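Local structure of DUAL specificity protein phosphatase 14 (Homo sapiens, 2WGP) at residues A41-R44 and H45-Q48; N130-L133 and L134-Y137; N57-I60 and E61-N64. The protein removes phosphate from tyrosine, serine and threonine residues of proteins, inactivating the MAP kinases ERK, JNK and p38 and damping T-cell receptor signalling. One frame throughout, in Å; residues are numbered along the deposited sequence.

Interaction 1: A41-R44 and H45-Q48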
loop_
_atom_site.group_PDB
_atom_site.type_symbol
_atom_site.label_atom_id
_atom_site.label_comp_id
_atom_site.label_asym_id
_atom_site.label_seq_id
_atom_site.Cartn_x
_atom_site.Cartn_y
_atom_site.Cartn_z
ATOM N N ALA A 41 10.608 -26.857 24.374
ATOM C CA ALA A 41 11.999 -26.781 23.960
ATOM C C ALA A 41 12.964 -26.814 25.157
ATOM O O ALA A 41 14.047 -27.359 25.018
ATOM C CB ALA A 41 12.226 -25.571 23.095
ATOM N N SER A 42 12.549 -26.311 26.328
ATOM C CA SER A 42 13.374 -26.371 27.546
ATOM C C SER A 42 13.193 -27.656 28.398
ATOM O O SER A 42 13.841 -27.803 29.439
ATOM C CB SER A 42 13.094 -25.147 28.425
ATOM O OG SER A 42 11.714 -25.049 28.721
ATOM N N ASN A 43 12.329 -28.574 27.966
ATOM C CA ASN A 43 12.122 -29.832 28.693
ATOM C C ASN A 43 13.138 -30.872 28.219
ATOM O O ASN A 43 12.867 -31.679 27.316
ATOM C CB ASN A 43 10.687 -30.329 28.512
ATOM C CG ASN A 43 10.340 -31.501 29.434
ATOM O OD1 ASN A 43 11.215 -32.215 29.926
ATOM N ND2 ASN A 43 9.042 -31.717 29.635
ATOM N N ARG A 44 14.307 -30.832 28.852
ATOM C CA ARG A 44 15.427 -31.701 28.515
ATOM C C ARG A 44 15.020 -33.176 28.463
ATOM O O ARG A 44 15.285 -33.859 27.485
ATOM C CB ARG A 44 16.563 -31.449 29.525
ATOM C CG ARG A 44 17.845 -32.269 29.361
ATOM C CD ARG A 44 18.771 -31.954 30.543
ATOM N NE ARG A 44 19.820 -32.941 30.773
ATOM C CZ ARG A 44 19.638 -34.156 31.301
ATOM N NH1 ARG A 44 18.420 -34.591 31.650
ATOM N NH2 ARG A 44 20.689 -34.956 31.476
ATOM N N HIS A 45 14.334 -33.644 29.499
ATOM C CA HIS A 45 13.896 -35.044 29.575
ATOM C C HIS A 45 12.969 -35.459 28.437
ATOM O O HIS A 45 13.110 -36.554 27.910
ATOM C CB HIS A 45 13.183 -35.321 30.901
ATOM C CG HIS A 45 12.894 -36.771 31.130
ATOM N ND1 HIS A 45 13.799 -37.629 31.728
ATOM C CD2 HIS A 45 11.809 -37.524 30.822
ATOM C CE1 HIS A 45 13.280 -38.845 31.784
ATOM N NE2 HIS A 45 12.072 -38.808 31.244
ATOM N N LEU A 46 12.001 -34.602 28.103
ATOM C CA LEU A 46 11.064 -34.864 27.009
ATOM C C LEU A 46 11.796 -35.000 25.676
ATOM O O LEU A 46 11.511 -35.906 24.889
ATOM C CB LEU A 46 10.017 -33.733 26.926
ATOM C CG LEU A 46 8.876 -33.849 25.906
ATOM C CD1 LEU A 46 7.696 -34.545 26.538
ATOM C CD2 LEU A 46 8.446 -32.467 25.413
ATOM N N LEU A 47 12.744 -34.108 25.415
ATOM C CA LEU A 47 13.484 -34.150 24.162
ATOM C C LEU A 47 14.455 -35.348 24.092
ATOM O O LEU A 47 14.557 -36.009 23.046
ATOM C CB LEU A 47 14.224 -32.830 23.929
ATOM C CG LEU A 47 13.394 -31.534 23.932
ATOM C CD1 LEU A 47 14.301 -30.383 23.613
ATOM C CD2 LEU A 47 12.197 -31.562 22.963
ATOM N N GLN A 48 15.150 -35.636 25.194
ATOM C CA GLN A 48 16.023 -36.822 25.279
ATOM C C GLN A 48 15.243 -38.114 25.031
ATOM O O GLN A 48 15.710 -39.003 24.316
ATOM C CB GLN A 48 16.731 -36.876 26.635
ATOM C CG GLN A 48 17.805 -35.811 26.792
ATOM C CD GLN A 48 18.605 -35.957 28.083
ATOM O OE1 GLN A 48 18.041 -36.111 29.182
ATOM N NE2 GLN A 48 19.921 -35.921 27.955
HETATM O O HOH W 1 14.051 -32.200 31.901
#
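Asn43 and Leu47 join the first turn of helix 44-49: Leu47 N donates to Asn43 O at 3.1 Å, and Gln48 N to Arg44 O at 2.9 Å, both nearly straight. Asn43 is the N-cap. With CG anti to the backbone N (chi1 -170°), its amide swings over the helix start, where OD1 accepts from Leu46 N at 3.1 Å, the donor lying above the carbonyl plane. Asparagine suits this place because its short side chain brings an acceptor to a backbone N-H where no preceding helical turn supplies one. A water accepts from His45 N at 2.8 Å. CB of Leu46 packs crosswise against CG of the Asn43 amide, 3.4 Å away. The Gln48 amide lies over one face of the extended Arg44's guanidinium, NE2 above its centre, the planes 61° apart; NH1 comes within 2.9 Å of Gln48 OE1, at an angle too poor for a hydrogen bond. A serine in place of Arg44 removes the guanidinium, and the Gln48 amide would probably be freer to turn without that face beneath it. Arg44 and Gln48 reach a loop at Gln69; Leu47 packs on Leu107, seating the helix against strand 106-109, which Ala41 also meets at His109.

Interaction 2: N130-L133 and L134-Y137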
loop_
_atom_site.group_PDB
_atom_site.type_symbol
_atom_site.label_atom_id
_atom_site.label_comp_id
_atom_site.label_asym_id
_atom_site.label_seq_id
_atom_site.Cartn_x
_atom_site.Cartn_y
_atom_site.Cartn_z
ATOM N N ASN A 130 10.272 -35.678 -1.227
ATOM C CA ASN A 130 9.707 -35.714 -2.578
ATOM C C ASN A 130 8.176 -35.691 -2.610
ATOM O O ASN A 130 7.527 -36.424 -3.338
ATOM C CB ASN A 130 10.258 -36.925 -3.344
ATOM C CG ASN A 130 10.185 -36.744 -4.854
ATOM O OD1 ASN A 130 10.393 -35.639 -5.358
ATOM N ND2 ASN A 130 9.902 -37.831 -5.578
ATOM N N VAL A 131 7.606 -34.829 -1.796
ATOM C CA VAL A 131 6.172 -34.740 -1.661
ATOM C C VAL A 131 5.810 -33.299 -2.077
ATOM O O VAL A 131 6.567 -32.378 -1.802
ATOM C CB VAL A 131 5.834 -35.189 -0.201
ATOM C CG1 VAL A 131 5.932 -34.079 0.802
ATOM C CG2 VAL A 131 4.565 -35.990 -0.128
ATOM N N CYS A 132 4.698 -33.122 -2.797
ATOM C CA CYS A 132 4.251 -31.803 -3.190
ATOM C C CYS A 132 3.751 -31.022 -1.963
ATOM O O CYS A 132 3.583 -31.578 -0.851
ATOM C CB CYS A 132 3.152 -31.894 -4.257
ATOM S SG CYS A 132 1.564 -32.529 -3.675
ATOM N N LEU A 133 3.521 -29.738 -2.164
ATOM C CA LEU A 133 3.131 -28.842 -1.082
ATOM C C LEU A 133 1.808 -29.266 -0.414
ATOM O O LEU A 133 1.701 -29.236 0.812
ATOM C CB LEU A 133 3.013 -27.415 -1.598
ATOM C CG LEU A 133 2.572 -26.332 -0.637
ATOM C CD1 LEU A 133 3.435 -26.347 0.649
ATOM C CD2 LEU A 133 2.660 -24.976 -1.351
ATOM N N LEU A 134 0.816 -29.675 -1.208
ATOM C CA LEU A 134 -0.458 -30.108 -0.634
ATOM C C LEU A 134 -0.240 -31.344 0.271
ATOM O O LEU A 134 -0.746 -31.397 1.402
ATOM C CB LEU A 134 -1.485 -30.403 -1.728
ATOM C CG LEU A 134 -2.847 -30.899 -1.268
ATOM C CD1 LEU A 134 -3.519 -29.926 -0.269
ATOM C CD2 LEU A 134 -3.764 -31.209 -2.490
ATOM N N GLU A 135 0.534 -32.314 -0.216
ATOM C CA GLU A 135 0.821 -33.519 0.571
ATOM C C GLU A 135 1.615 -33.198 1.842
ATOM O O GLU A 135 1.354 -33.775 2.885
ATOM C CB GLU A 135 1.621 -34.559 -0.229
ATOM C CG GLU A 135 0.970 -35.187 -1.427
ATOM C CD GLU A 135 1.947 -36.160 -2.194
ATOM O OE1 GLU A 135 2.871 -35.712 -2.966
ATOM O OE2 GLU A 135 1.776 -37.393 -2.015
ATOM N N ALA A 136 2.585 -32.287 1.721
ATOM C CA ALA A 136 3.459 -31.888 2.826
ATOM C C ALA A 136 2.638 -31.194 3.934
ATOM O O ALA A 136 2.790 -31.490 5.104
ATOM C CB ALA A 136 4.609 -30.967 2.306
ATOM N N TYR A 137 1.750 -30.289 3.528
ATOM C CA TYR A 137 0.758 -29.690 4.431
ATOM C C TYR A 137 -0.101 -30.742 5.121
ATOM O O TYR A 137 -0.192 -30.757 6.353
ATOM C CB TYR A 137 -0.084 -28.655 3.657
ATOM C CG TYR A 137 -1.206 -28.038 4.453
ATOM C CD1 TYR A 137 -0.952 -27.167 5.516
ATOM C CD2 TYR A 137 -2.521 -28.338 4.138
ATOM C CE1 TYR A 137 -2.025 -26.608 6.252
ATOM C CE2 TYR A 137 -3.576 -27.785 4.837
ATOM C CZ TYR A 137 -3.332 -26.927 5.878
ATOM O OH TYR A 137 -4.411 -26.406 6.555
#
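Cys132 and Glu135 form a capping box at the start of helix 133-143, each side chain accepting from the other's backbone N-H. Cys132 N donates to Glu135 OE1 at 3.2 Å, meeting the oxygen on its anti side and 25° out of the carboxylate plane. The return bond, from Glu135 N to Cys132 SG at 3.6 Å, is weak, as expected of sulfur standing where serine or threonine commonly caps. It is made possible by chi1 of 70°, which sets SG between the backbone N and the carbonyl carbon, facing the first turn. Glutamate suits the third place after the cap: its chain, extended beyond CG, is long enough to fold back to the cap N-H, and its negative charge would probably interact favourably with the helix dipole. Behind the box the regular helical bonds begin, Ala136 N to Cys132 O at 2.8 Å and Tyr137 N to Leu133 O at 2.9 Å. Leu133 turns inward between helices 116-129 and 151-165, touching Ile122 and Ile158, and Ala136, small enough for a close approach, sits on Ile122 and Leu125. Tyr137 meets Trp154 edge-to-face, and its OH is hydrogen-bonded to Glu187. Val131 crosses the glutamate chain obliquely, a branched residue covering two neighbours at once: CG1 lies 3.7 Å from Ala136 CB, and CG2 lies 3.3 Å from Glu135 CB.

Interaction 3: N57-I60 and E61-N64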
loop_
_atom_site.group_PDB
_atom_site.type_symbol
_atom_site.label_atom_id
_atom_site.label_comp_id
_atom_site.label_asym_id
_atom_site.label_seq_id
_atom_site.Cartn_x
_atom_site.Cartn_y
_atom_site.Cartn_z
ATOM N N ASN A 57 15.468 -23.179 16.784
ATOM C CA ASN A 57 14.618 -22.168 17.393
ATOM C C ASN A 57 14.229 -21.124 16.335
ATOM O O ASN A 57 14.991 -20.188 16.073
ATOM C CB ASN A 57 15.356 -21.538 18.576
ATOM C CG ASN A 57 14.578 -20.449 19.233
ATOM O OD1 ASN A 57 13.444 -20.164 18.836
ATOM N ND2 ASN A 57 15.171 -19.815 20.239
ATOM N N ALA A 58 13.056 -21.320 15.715
ATOM C CA ALA A 58 12.539 -20.416 14.666
ATOM C C ALA A 58 11.777 -19.217 15.232
ATOM O O ALA A 58 10.642 -18.924 14.814
ATOM C CB ALA A 58 11.678 -21.188 13.661
ATOM N N THR A 59 12.380 -18.533 16.199
ATOM C CA THR A 59 11.816 -17.317 16.762
ATOM C C THR A 59 12.900 -16.317 17.033
ATOM O O THR A 59 14.058 -16.690 17.290
ATOM C CB THR A 59 11.093 -17.549 18.119
ATOM O OG1 THR A 59 12.058 -17.673 19.173
ATOM C CG2 THR A 59 10.198 -18.786 18.064
ATOM N N ILE A 60 12.522 -15.051 16.954
ATOM C CA ILE A 60 13.375 -13.983 17.408
ATOM C C ILE A 60 13.249 -13.858 18.940
ATOM O O ILE A 60 14.242 -13.659 19.638
ATOM C CB ILE A 60 13.054 -12.671 16.622
ATOM C CG1 ILE A 60 13.957 -11.508 17.051
ATOM C CG2 ILE A 60 11.573 -12.283 16.733
ATOM C CD1 ILE A 60 13.959 -10.395 16.038
ATOM N N GLU A 61 12.025 -14.028 19.438
ATOM C CA GLU A 61 11.661 -13.590 20.769
ATOM C C GLU A 61 11.887 -14.563 21.923
ATOM O O GLU A 61 11.856 -14.148 23.084
ATOM C CB GLU A 61 10.202 -13.075 20.765
ATOM C CG GLU A 61 9.068 -14.138 20.760
ATOM C CD GLU A 61 8.698 -14.684 19.376
ATOM O OE1 GLU A 61 9.412 -14.443 18.374
ATOM O OE2 GLU A 61 7.674 -15.401 19.300
ATOM N N ILE A 62 12.108 -15.835 21.604
ATOM C CA ILE A 62 12.449 -16.852 22.604
ATOM C C ILE A 62 13.969 -17.104 22.586
ATOM O O ILE A 62 14.524 -17.504 21.560
ATOM C CB ILE A 62 11.725 -18.198 22.353
ATOM C CG1 ILE A 62 10.221 -17.978 22.237
ATOM C CG2 ILE A 62 12.088 -19.252 23.458
ATOM C CD1 ILE A 62 9.393 -19.287 22.106
ATOM N N PRO A 63 14.651 -16.859 23.723
ATOM C CA PRO A 63 16.101 -17.181 23.815
ATOM C C PRO A 63 16.355 -18.695 23.913
ATOM O O PRO A 63 15.573 -19.400 24.530
ATOM C CB PRO A 63 16.549 -16.485 25.106
ATOM C CG PRO A 63 15.325 -15.739 25.630
ATOM C CD PRO A 63 14.127 -16.268 24.960
ATOM N N ASN A 64 17.443 -19.185 23.325
ATOM C CA ASN A 64 17.803 -20.620 23.456
ATOM C C ASN A 64 18.070 -20.903 24.911
ATOM O O ASN A 64 18.774 -20.129 25.574
ATOM C CB ASN A 64 19.059 -20.965 22.658
ATOM C CG ASN A 64 18.871 -20.819 21.157
ATOM O OD1 ASN A 64 17.766 -20.957 20.643
ATOM N ND2 ASN A 64 19.960 -20.559 20.448
#
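The loop after strand 54-57, which makes an inverse gamma turn centred on Ala58, runs beside the active-site cysteine, and within it Asn57 and Thr59 hold the returning chain at Ile62 and Asn64. The CG of Asn57 stands anti to the backbone N (chi1 178°), pointing the amide across the turn, where ND2 uses both hydrogens: one goes to Ile62 O at 2.7 Å, the other to Asn64 OD1 at 2.9 Å. Both acceptors lie in the plane of the Asn57 amide, and the Asn64 amide is turned 59° from it. Asn57 OD1 accepts from Thr59 OG1 at 2.9 Å. That hydroxyl in turn accepts from Ile62 N at 3.0 Å, a chain of hydrogen bonds that would hold both side chains in one rotation. Asparagine, donor and acceptor in one flat group, suits this buried junction; threonine adds a short hydroxyl that both gives and receives. The bond from Ile62 N brings Ile62 CB to 3.2 Å from Thr59 OG1. Glu61, bent at chi2, brings OE1 to 3.5 Å from Thr59 CB and forms a salt bridge with Arg116. Thr59 touches catalytic Cys110, which forms the phosphocysteine intermediate; one conformer of Ile60 comes near a phosphate ion, probably from the crystallisation liquor. Asn57 pairs through its backbone with Val73 and Val75, Ala58 packs on helix 116-129, and Asn64 on Tyr72 of strand 71-74.

How the interactions relate
From the N terminus, the three contacts follow in series, none enclosing or crossing another, and each closes only a local turn. Interaction 1 turns the chain from helix 38-41 into helix 44-49, which leads on to strand 54-57. Interaction 3 folds the loop after that strand, on the way to strand 71-74; its nearest atoms lie about 6 Å from interaction 1. Both adjoin the parallel part of the central sheet, interaction 3 beside the catalytic Cys110 and interaction 1 farther off. Interaction 2 comes later, joining helix 116-129 to helix 133-143 within the helical part; its centre is about 29 Å from that of interaction 1 and about 26 Å from that of interaction 3.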